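PDB 3OTN: SusD superfamily protein from Parabacteroides distasonis, which probably binds glycans or other nutrients at the outer membrane for uptake by the cell. Local coordinates for residues S220-L231 with Y360-A368; A368-P378 with Q400-W411. All coordinates share one frame; numbering follows the deposited sequence.

Contact 1. Residues S220-L231 with Y360-A368; sequences SLEVIKSNEYTL and YTDVLLMYA. With EDO (1,2-ethanediol), chain S.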
loop_
_atom_site.group_PDB
_atom_site.type_symbol
_atom_site.label_atom_id
_atom_site.label_comp_id
_atom_site.label_asym_id
_atom_site.label_seq_id
_atom_site.Cartn_x
_atom_site.Cartn_y
_atom_site.Cartn_z
ATOM N N SER A 220 -2.252 11.574 12.966
ATOM C CA SER A 220 -2.595 10.222 13.415
ATOM C C SER A 220 -3.323 10.251 14.766
ATOM O O SER A 220 -4.257 9.452 14.979
ATOM C CB SER A 220 -1.355 9.311 13.408
ATOM O OG SER A 220 -0.278 9.940 14.069
ATOM N N LEU A 221 -2.916 11.168 15.666
ATOM C CA LEU A 221 -3.584 11.332 16.958
ATOM C C LEU A 221 -5.033 11.778 16.773
ATOM O O LEU A 221 -5.915 11.280 17.479
ATOM C CB LEU A 221 -2.873 12.332 17.865
ATOM C CG LEU A 221 -3.332 12.367 19.329
ATOM C CD1 LEU A 221 -3.228 11.010 19.970
ATOM C CD2 LEU A 221 -2.476 13.366 20.103
ATOM N N GLU A 222 -5.280 12.675 15.809
ATOM C CA GLU A 222 -6.656 13.098 15.483
ATOM C C GLU A 222 -7.512 11.889 15.100
ATOM O O GLU A 222 -8.663 11.774 15.558
ATOM C CB GLU A 222 -6.686 14.202 14.397
ATOM C CG GLU A 222 -6.296 15.612 14.940
ATOM C CD GLU A 222 -5.952 16.678 13.863
ATOM O OE1 GLU A 222 -6.022 16.410 12.663
ATOM O OE2 GLU A 222 -5.592 17.822 14.228
ATOM N N VAL A 223 -6.955 10.976 14.291
ATOM C CA VAL A 223 -7.693 9.769 13.895
ATOM C C VAL A 223 -8.030 8.897 15.119
ATOM O O VAL A 223 -9.137 8.379 15.225
ATOM C CB VAL A 223 -6.934 8.927 12.815
ATOM C CG1 VAL A 223 -7.715 7.636 12.461
ATOM C CG2 VAL A 223 -6.713 9.752 11.535
ATOM N N ILE A 224 -7.064 8.724 16.009
ATOM C CA ILE A 224 -7.269 7.985 17.268
ATOM C C ILE A 224 -8.382 8.635 18.100
ATOM O O ILE A 224 -9.333 7.969 18.503
ATOM C CB ILE A 224 -5.961 7.894 18.103
ATOM C CG1 ILE A 224 -4.918 7.053 17.369
ATOM C CG2 ILE A 224 -6.218 7.284 19.516
ATOM C CD1 ILE A 224 -3.492 7.118 18.006
ATOM N N LYS A 225 -8.264 9.938 18.337
ATOM C CA LYS A 225 -9.228 10.677 19.184
ATOM C C LYS A 225 -10.628 10.764 18.592
ATOM O O LYS A 225 -11.579 10.956 19.325
ATOM C CB LYS A 225 -8.737 12.105 19.471
ATOM C CG LYS A 225 -7.477 12.209 20.377
ATOM C CD LYS A 225 -7.627 11.522 21.717
ATOM C CE LYS A 225 -6.417 11.813 22.609
ATOM N NZ LYS A 225 -6.396 10.901 23.780
ATOM N N SER A 226 -10.748 10.618 17.279
ATOM C CA SER A 226 -12.050 10.609 16.620
ATOM C C SER A 226 -12.977 9.479 17.059
ATOM O O SER A 226 -14.179 9.647 16.977
ATOM C CB SER A 226 -11.894 10.547 15.096
ATOM O OG SER A 226 -11.601 9.222 14.656
ATOM N N ASN A 227 -12.441 8.336 17.508
ATOM C CA ASN A 227 -13.276 7.173 17.894
ATOM C C ASN A 227 -14.137 6.632 16.743
ATOM O O ASN A 227 -15.096 5.944 16.982
ATOM C CB ASN A 227 -14.219 7.479 19.093
ATOM C CG ASN A 227 -13.492 7.907 20.334
ATOM O OD1 ASN A 227 -12.515 7.289 20.739
ATOM N ND2 ASN A 227 -14.004 8.951 20.987
ATOM N N GLU A 228 -13.773 6.920 15.505
ATOM C CA GLU A 228 -14.491 6.446 14.332
ATOM C C GLU A 228 -13.943 5.128 13.800
ATOM O O GLU A 228 -14.496 4.608 12.843
ATOM C CB GLU A 228 -14.324 7.448 13.207
ATOM C CG GLU A 228 -14.782 8.842 13.571
ATOM C CD GLU A 228 -16.185 9.152 13.154
ATOM O OE1 GLU A 228 -16.938 8.223 12.813
ATOM O OE2 GLU A 228 -16.522 10.352 13.176
ATOM N N TYR A 229 -12.807 4.664 14.337
ATOM C CA TYR A 229 -12.164 3.413 13.898
ATOM C C TYR A 229 -11.804 2.617 15.153
ATOM O O TYR A 229 -11.514 3.194 16.211
ATOM C CB TYR A 229 -10.904 3.676 13.052
ATOM C CG TYR A 229 -11.170 4.593 11.868
ATOM C CD1 TYR A 229 -11.776 4.111 10.729
ATOM C CD2 TYR A 229 -10.911 5.965 11.943
ATOM C CE1 TYR A 229 -12.094 4.940 9.653
ATOM C CE2 TYR A 229 -11.201 6.815 10.868
ATOM C CZ TYR A 229 -11.794 6.297 9.728
ATOM O OH TYR A 229 -12.074 7.092 8.652
ATOM N N THR A 230 -11.810 1.299 15.011
ATOM C CA THR A 230 -11.507 0.374 16.095
ATOM C C THR A 230 -10.628 -0.720 15.530
ATOM O O THR A 230 -10.705 -1.023 14.339
ATOM C CB THR A 230 -12.794 -0.282 16.671
ATOM O OG1 THR A 230 -13.574 -0.788 15.585
ATOM C CG2 THR A 230 -13.631 0.720 17.431
ATOM N N LEU A 231 -9.763 -1.268 16.370
ATOM C CA LEU A 231 -8.909 -2.383 15.983
ATOM C C LEU A 231 -9.756 -3.667 15.836
ATOM O O LEU A 231 -10.657 -3.921 16.630
ATOM C CB LEU A 231 -7.815 -2.597 17.027
ATOM C CG LEU A 231 -6.649 -1.609 17.055
ATOM C CD1 LEU A 231 -5.712 -1.944 18.249
ATOM C CD2 LEU A 231 -5.877 -1.603 15.747
ATOM N N TYR A 360 -6.506 1.280 10.237
ATOM C CA TYR A 360 -6.203 1.849 11.552
ATOM C C TYR A 360 -4.933 1.329 12.192
ATOM O O TYR A 360 -4.196 2.112 12.827
ATOM C CB TYR A 360 -7.395 1.597 12.465
ATOM C CG TYR A 360 -7.463 2.364 13.759
ATOM C CD1 TYR A 360 -7.278 3.733 13.794
ATOM C CD2 TYR A 360 -7.851 1.724 14.921
ATOM C CE1 TYR A 360 -7.427 4.428 14.970
ATOM C CE2 TYR A 360 -8.003 2.407 16.102
ATOM C CZ TYR A 360 -7.795 3.752 16.120
ATOM O OH TYR A 360 -7.929 4.423 17.287
ATOM N N THR A 361 -4.636 0.040 12.030
ATOM C CA THR A 361 -3.365 -0.495 12.611
ATOM C C THR A 361 -2.122 0.271 12.132
ATOM O O THR A 361 -1.253 0.621 12.940
ATOM C CB THR A 361 -3.184 -2.011 12.401
ATOM O OG1 THR A 361 -4.213 -2.714 13.096
ATOM C CG2 THR A 361 -1.804 -2.501 12.929
ATOM N N ASP A 362 -2.072 0.568 10.835
ATOM C CA ASP A 362 -0.995 1.342 10.210
ATOM C C ASP A 362 -0.940 2.737 10.830
ATOM O O ASP A 362 0.119 3.204 11.211
ATOM C CB ASP A 362 -1.280 1.447 8.707
ATOM C CG ASP A 362 -0.119 2.019 7.869
ATOM O OD1 ASP A 362 0.990 2.381 8.371
ATOM O OD2 ASP A 362 -0.352 2.080 6.628
ATOM N N VAL A 363 -2.100 3.356 11.005
ATOM C CA VAL A 363 -2.152 4.709 11.555
ATOM C C VAL A 363 -1.637 4.716 13.007
ATOM O O VAL A 363 -0.897 5.612 13.371
ATOM C CB VAL A 363 -3.531 5.340 11.461
ATOM C CG1 VAL A 363 -3.539 6.721 12.172
ATOM C CG2 VAL A 363 -3.947 5.489 9.999
ATOM N N LEU A 364 -2.049 3.745 13.819
ATOM C CA LEU A 364 -1.545 3.610 15.192
ATOM C C LEU A 364 0.001 3.470 15.247
ATOM O O LEU A 364 0.685 4.150 16.034
ATOM C CB LEU A 364 -2.182 2.403 15.878
ATOM C CG LEU A 364 -3.702 2.390 16.112
ATOM C CD1 LEU A 364 -4.113 1.245 17.032
ATOM C CD2 LEU A 364 -4.149 3.727 16.675
ATOM N N LEU A 365 0.550 2.613 14.399
ATOM C CA LEU A 365 2.001 2.431 14.382
ATOM C C LEU A 365 2.699 3.680 13.812
ATOM O O LEU A 365 3.784 4.006 14.245
ATOM C CB LEU A 365 2.369 1.178 13.600
ATOM C CG LEU A 365 1.939 -0.124 14.291
ATOM C CD1 LEU A 365 2.039 -1.285 13.296
ATOM C CD2 LEU A 365 2.836 -0.380 15.505
HETATM N N MSE A 366 2.082 4.385 12.855
HETATM C CA MSE A 366 2.607 5.688 12.400
HETATM C C MSE A 366 2.609 6.717 13.514
HETATM O O MSE A 366 3.561 7.480 13.611
HETATM C CB MSE A 366 1.844 6.220 11.181
HETATM C CG MSE A 366 2.121 5.438 9.915
HETATM SE SE MSE A 366 1.526 6.443 8.354
HETATM C CE MSE A 366 -0.364 6.444 8.661
ATOM N N TYR A 367 1.572 6.722 14.366
ATOM C CA TYR A 367 1.597 7.584 15.557
ATOM C C TYR A 367 2.773 7.243 16.475
ATOM O O TYR A 367 3.535 8.155 16.844
ATOM C CB TYR A 367 0.297 7.578 16.386
ATOM C CG TYR A 367 0.442 8.466 17.633
ATOM C CD1 TYR A 367 0.291 9.847 17.558
ATOM C CD2 TYR A 367 0.788 7.917 18.867
ATOM C CE1 TYR A 367 0.482 10.659 18.694
ATOM C CE2 TYR A 367 0.955 8.709 19.996
ATOM C CZ TYR A 367 0.802 10.085 19.893
ATOM O OH TYR A 367 0.979 10.859 21.002
ATOM N N ALA A 368 2.906 5.969 16.872
ATOM C CA ALA A 368 4.017 5.531 17.751
ATOM C C ALA A 368 5.378 5.926 17.168
ATOM O O ALA A 368 6.249 6.403 17.901
ATOM C CB ALA A 368 3.987 4.019 18.018
HETATM C C1 EDO S . -5.686 3.666 21.211
HETATM O O1 EDO S . -5.067 3.280 22.444
HETATM C C2 EDO S . -6.037 2.423 20.403
HETATM O O2 EDO S . -7.220 2.677 19.632
HETATM O O HOH W 1 2.026 9.684 12.766
#
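Tyr360, in the first turn of helix 360-375, meets Tyr229 in the loop that follows helix 210-225 of this helical, TPR-like SusD fold, and the pair illustrates how one aromatic ring can anchor an extended loop. The short axes of 220-225 and 360-368 approach to 9.2 Å with a signed crossing angle of -129°. With CG anti to the backbone N (chi1 -166°), Tyr360 sends its ring to Tyr229, whose CB sits over one face, 3.8 Å from the ring centroid, in a CH-pi contact. The opposite face rests on CD2 of Leu364, one helical turn on, while CG1 of Val223 and the backbone N of Leu231 lie at its edge. The phenol OH passes the CA of Ile224 and shares a 3.0 Å hydrogen bond with O2 of a bound ethanediol. Replacing this tyrosine by an alanine would probably open a gap under Tyr229 CB and leave the loop at 229-231 free to shift. Thr361 follows, its OG1 touched by CD2 of Leu231 but bonded to Glu248 and Arg392. At Val363, CG1 reaches CB of Ser220, 3.6 Å away. Leu364 uses both branches: CD1 meets Leu231 tip to tip, and CD2 presses on Ile224 CG1 at 3.5 Å, tight for two carbons. Tyr367 closes the row, its ring alongside Leu221 and its hydroxyl bonded to Asn379. Ser220 OG lies in plane at that ring's edge, and a water 2.7 Å from this OG bonds weakly to the carbonyl O of Met366.

Contact 2. Residues A368-P378 with Q400-W411; sequences AEAQVNADGTP and QTNASAFLEEVW. With ACT (acetate ion), chain H.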
loop_
_atom_site.group_PDB
_atom_site.type_symbol
_atom_site.label_atom_id
_atom_site.label_comp_id
_atom_site.label_asym_id
_atom_site.label_seq_id
_atom_site.Cartn_x
_atom_site.Cartn_y
_atom_site.Cartn_z
ATOM N N ALA A 368 2.906 5.969 16.872
ATOM C CA ALA A 368 4.017 5.531 17.751
ATOM C C ALA A 368 5.378 5.926 17.168
ATOM O O ALA A 368 6.249 6.403 17.901
ATOM C CB ALA A 368 3.987 4.019 18.018
ATOM N N GLU A 369 5.555 5.721 15.865
ATOM C CA GLU A 369 6.829 6.037 15.212
ATOM C C GLU A 369 7.125 7.524 15.212
ATOM O O GLU A 369 8.192 7.945 15.630
ATOM C CB GLU A 369 6.905 5.442 13.794
ATOM C CG GLU A 369 8.272 5.705 13.135
ATOM C CD GLU A 369 8.521 4.923 11.835
ATOM O OE1 GLU A 369 7.656 4.158 11.418
ATOM O OE2 GLU A 369 9.628 5.061 11.264
ATOM N N ALA A 370 6.177 8.324 14.751
ATOM C CA ALA A 370 6.334 9.778 14.739
ATOM C C ALA A 370 6.563 10.352 16.141
ATOM O O ALA A 370 7.405 11.252 16.331
ATOM C CB ALA A 370 5.094 10.445 14.094
ATOM N N GLN A 371 5.781 9.857 17.109
ATOM C CA GLN A 371 5.813 10.359 18.484
ATOM C C GLN A 371 7.177 10.105 19.114
ATOM O O GLN A 371 7.776 11.031 19.692
ATOM C CB GLN A 371 4.685 9.741 19.344
ATOM C CG GLN A 371 4.574 10.318 20.736
ATOM C CD GLN A 371 5.450 9.582 21.755
ATOM O OE1 GLN A 371 5.422 8.359 21.823
ATOM N NE2 GLN A 371 6.212 10.325 22.548
ATOM N N VAL A 372 7.675 8.873 19.000
ATOM C CA VAL A 372 8.975 8.566 19.580
ATOM C C VAL A 372 10.118 9.344 18.896
ATOM O O VAL A 372 11.074 9.741 19.552
ATOM C CB VAL A 372 9.295 7.050 19.648
ATOM C CG1 VAL A 372 9.621 6.476 18.278
ATOM C CG2 VAL A 372 10.452 6.837 20.612
ATOM N N ASN A 373 10.003 9.561 17.597
ATOM C CA ASN A 373 10.990 10.330 16.851
ATOM C C ASN A 373 10.941 11.820 17.207
ATOM O O ASN A 373 11.974 12.441 17.377
ATOM C CB ASN A 373 10.800 10.124 15.324
ATOM C CG ASN A 373 11.576 8.921 14.777
ATOM O OD1 ASN A 373 12.798 8.921 14.782
ATOM N ND2 ASN A 373 10.866 7.925 14.261
ATOM N N ALA A 374 9.746 12.396 17.320
ATOM C CA ALA A 374 9.623 13.805 17.745
ATOM C C ALA A 374 10.108 13.983 19.176
ATOM O O ALA A 374 11.007 14.790 19.435
ATOM C CB ALA A 374 8.191 14.298 17.606
ATOM N N ASP A 375 9.517 13.230 20.102
ATOM C CA ASP A 375 9.750 13.426 21.533
ATOM C C ASP A 375 11.005 12.740 22.091
ATOM O O ASP A 375 11.389 13.005 23.225
ATOM C CB ASP A 375 8.526 12.969 22.349
ATOM C CG ASP A 375 7.258 13.751 22.015
ATOM O OD1 ASP A 375 7.367 14.906 21.557
ATOM O OD2 ASP A 375 6.143 13.207 22.202
ATOM N N GLY A 376 11.609 11.827 21.338
ATOM C CA GLY A 376 12.786 11.092 21.802
ATOM C C GLY A 376 12.502 10.032 22.854
ATOM O O GLY A 376 13.425 9.403 23.346
ATOM N N THR A 377 11.234 9.818 23.204
ATOM C CA THR A 377 10.869 8.879 24.266
ATOM C C THR A 377 9.366 8.539 24.084
ATOM O O THR A 377 8.574 9.416 23.730
ATOM C CB THR A 377 11.226 9.455 25.697
ATOM O OG1 THR A 377 11.056 8.439 26.706
ATOM C CG2 THR A 377 10.399 10.725 26.049
ATOM N N PRO A 378 8.979 7.264 24.276
ATOM C CA PRO A 378 7.590 6.930 24.026
ATOM C C PRO A 378 6.676 7.466 25.127
ATOM O O PRO A 378 7.038 7.413 26.296
ATOM C CB PRO A 378 7.607 5.391 23.996
ATOM C CG PRO A 378 8.696 5.035 24.902
ATOM C CD PRO A 378 9.738 6.080 24.703
ATOM N N GLN A 400 10.069 -1.886 27.924
ATOM C CA GLN A 400 10.899 -0.829 27.310
ATOM C C GLN A 400 12.237 -0.720 28.033
ATOM O O GLN A 400 12.349 -0.970 29.245
ATOM C CB GLN A 400 10.195 0.545 27.248
ATOM C CG GLN A 400 10.860 1.588 26.288
ATOM C CD GLN A 400 11.594 2.742 27.006
ATOM O OE1 GLN A 400 11.571 2.833 28.230
ATOM N NE2 GLN A 400 12.227 3.634 26.236
ATOM N N THR A 401 13.263 -0.381 27.261
ATOM C CA THR A 401 14.598 -0.121 27.785
ATOM C C THR A 401 15.073 1.278 27.349
ATOM O O THR A 401 15.614 2.039 28.180
ATOM C CB THR A 401 15.584 -1.258 27.403
ATOM O OG1 THR A 401 15.451 -1.576 26.010
ATOM C CG2 THR A 401 15.283 -2.513 28.245
ATOM N N ASN A 402 14.865 1.629 26.079
ATOM C CA ASN A 402 15.196 2.961 25.579
ATOM C C ASN A 402 14.377 3.371 24.337
ATOM O O ASN A 402 13.585 2.576 23.800
ATOM C CB ASN A 402 16.727 3.075 25.388
ATOM C CG ASN A 402 17.313 1.977 24.503
ATOM O OD1 ASN A 402 17.211 2.053 23.283
ATOM N ND2 ASN A 402 17.974 0.974 25.117
ATOM N N ALA A 403 14.509 4.629 23.924
ATOM C CA ALA A 403 13.778 5.129 22.778
ATOM C C ALA A 403 14.126 4.370 21.493
ATOM O O ALA A 403 13.251 4.124 20.667
ATOM C CB ALA A 403 14.035 6.588 22.587
ATOM N N SER A 404 15.397 4.009 21.331
ATOM C CA SER A 404 15.867 3.315 20.136
ATOM C C SER A 404 15.277 1.893 20.071
ATOM O O SER A 404 14.794 1.469 19.028
ATOM C CB SER A 404 17.403 3.289 20.134
ATOM O OG SER A 404 17.911 2.571 19.037
ATOM N N ALA A 405 15.328 1.175 21.197
ATOM C CA ALA A 405 14.715 -0.153 21.279
ATOM C C ALA A 405 13.203 -0.065 21.022
ATOM O O ALA A 405 12.645 -0.960 20.380
ATOM C CB ALA A 405 14.962 -0.831 22.626
ATOM N N PHE A 406 12.549 0.982 21.545
ATOM C CA PHE A 406 11.114 1.183 21.280
ATOM C C PHE A 406 10.818 1.460 19.809
ATOM O O PHE A 406 9.874 0.902 19.260
ATOM C CB PHE A 406 10.492 2.269 22.157
ATOM C CG PHE A 406 9.000 2.309 22.069
ATOM C CD1 PHE A 406 8.227 1.519 22.901
ATOM C CD2 PHE A 406 8.363 3.142 21.152
ATOM C CE1 PHE A 406 6.855 1.551 22.819
ATOM C CE2 PHE A 406 6.996 3.153 21.048
ATOM C CZ PHE A 406 6.245 2.359 21.875
ATOM N N LEU A 407 11.602 2.317 19.165
ATOM C CA LEU A 407 11.436 2.542 17.734
ATOM C C LEU A 407 11.591 1.245 16.926
ATOM O O LEU A 407 10.819 0.986 15.992
ATOM C CB LEU A 407 12.407 3.607 17.252
ATOM C CG LEU A 407 12.367 4.039 15.789
ATOM C CD1 LEU A 407 10.955 4.388 15.345
ATOM C CD2 LEU A 407 13.319 5.206 15.583
ATOM N N GLU A 408 12.561 0.409 17.295
ATOM C CA GLU A 408 12.763 -0.831 16.564
ATOM C C GLU A 408 11.614 -1.831 16.795
ATOM O O GLU A 408 11.287 -2.623 15.891
ATOM C CB GLU A 408 14.144 -1.422 16.876
ATOM C CG GLU A 408 15.253 -0.529 16.334
ATOM C CD GLU A 408 16.646 -1.120 16.402
ATOM O OE1 GLU A 408 16.794 -2.297 16.773
ATOM O OE2 GLU A 408 17.595 -0.382 16.047
ATOM N N GLU A 409 11.009 -1.806 17.979
ATOM C CA GLU A 409 9.815 -2.637 18.253
ATOM C C GLU A 409 8.611 -2.179 17.433
ATOM O O GLU A 409 7.857 -3.026 16.958
ATOM C CB GLU A 409 9.465 -2.641 19.738
ATOM C CG GLU A 409 8.170 -3.380 20.101
ATOM C CD GLU A 409 8.199 -4.862 19.748
ATOM O OE1 GLU A 409 9.290 -5.464 19.628
ATOM O OE2 GLU A 409 7.108 -5.431 19.629
ATOM N N VAL A 410 8.437 -0.860 17.261
ATOM C CA VAL A 410 7.369 -0.308 16.368
ATOM C C VAL A 410 7.609 -0.786 14.933
ATOM O O VAL A 410 6.715 -1.311 14.279
ATOM C CB VAL A 410 7.336 1.232 16.422
ATOM C CG1 VAL A 410 6.410 1.811 15.353
ATOM C CG2 VAL A 410 6.951 1.717 17.838
ATOM N N TRP A 411 8.856 -0.660 14.475
ATOM C CA TRP A 411 9.244 -1.194 13.180
ATOM C C TRP A 411 8.917 -2.688 13.100
ATOM O O TRP A 411 8.314 -3.130 12.115
ATOM C CB TRP A 411 10.712 -0.969 12.889
ATOM C CG TRP A 411 11.096 0.444 12.580
ATOM C CD1 TRP A 411 10.262 1.504 12.256
ATOM C CD2 TRP A 411 12.419 0.955 12.540
ATOM N NE1 TRP A 411 11.007 2.629 12.026
ATOM C CE2 TRP A 411 12.331 2.330 12.204
ATOM C CE3 TRP A 411 13.682 0.396 12.780
ATOM C CZ2 TRP A 411 13.465 3.140 12.065
ATOM C CZ3 TRP A 411 14.816 1.212 12.641
ATOM C CH2 TRP A 411 14.690 2.567 12.300
HETATM C C ACT H . 17.570 3.490 15.430
HETATM O O ACT H . 17.402 2.390 15.994
HETATM O OXT ACT H . 17.415 4.479 16.179
HETATM C CH3 ACT H . 17.942 3.645 13.977
#
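Pro378, in the loop leaving helix 360-375, packs on Phe406 of helix 403-418, a worked example of a loop residue completing a helix-helix contact. The axes of 368-375 and 403-411 run nearly antiparallel, 162° between their directions and 9.7 Å apart, within the RagB/SusD region of the chain. Packing is tightest among the buried Ala368, Val372, Phe406 and Val410, with Pro378 as a partly exposed lid: its CB stands almost centrally over one face of the Phe406 ring, 3.7 Å from the centroid, in a CH-pi contact. Val372 CG2 approaches the same ring obliquely, and Ala368 CB comes to its edge before meeting Val410 CG2. Val386 of helix 380-392 also packs against Phe406 and Val410. Val372 sends its other methyl, CG1, to Leu407 CD1 at 3.8 Å; a chi1 of 74° wedges this branch between backbone N and carbonyl carbon and leaves CG2 for Ala403.

The solvent side is looser. There the carbonyl O of exposed Gly376 lies against Ala403 CB, and Leu407 lays its two methyls against the amide of Asn373, whose ND2 bonds back to the carbonyl O of Glu369, from the face opposite that used by Asn373 N. Along the outer side of helix 403-411 an acetate lies beside Ser404 and Glu408, its CH3 3.8 Å from Trp411 CH2.

On this same flank Glu369, itself buried, extends along Leu407, and its OE2 accepts a hydrogen bond from Trp411 NE1, 2.9 Å and nearly straight (169°). The oxygen lies in the indole plane, but the indole meets the carboxylate from above its plane. Because OE2 also forms a salt bridge with Arg430, neutral donor and cation together would probably favour the ionised carboxylate.

How the contacts relate
Read from the N terminus, helix 210-225 and the loop behind it come first, and contact 1 closes a long loop of 128 residues, holding little regular structure, when helix 360-375 arrives. Contact 2 then opens on the same helix and closes a much shorter loop, 21 residues that include helix 380-392, on helix 403-418. The two lie in series and share Ala368. Contact 1 joins the first half of helix 360-375 to helix 210-225 and the following loop, contact 2 its second half to helix 403-418, though both neighbours run along more of its length. Their centres are 17 Å apart, yet they touch, Leu365 O lying 3.6 Å from Val410 CG1. Together they tie the chain's middle to the later RagB/SusD helices.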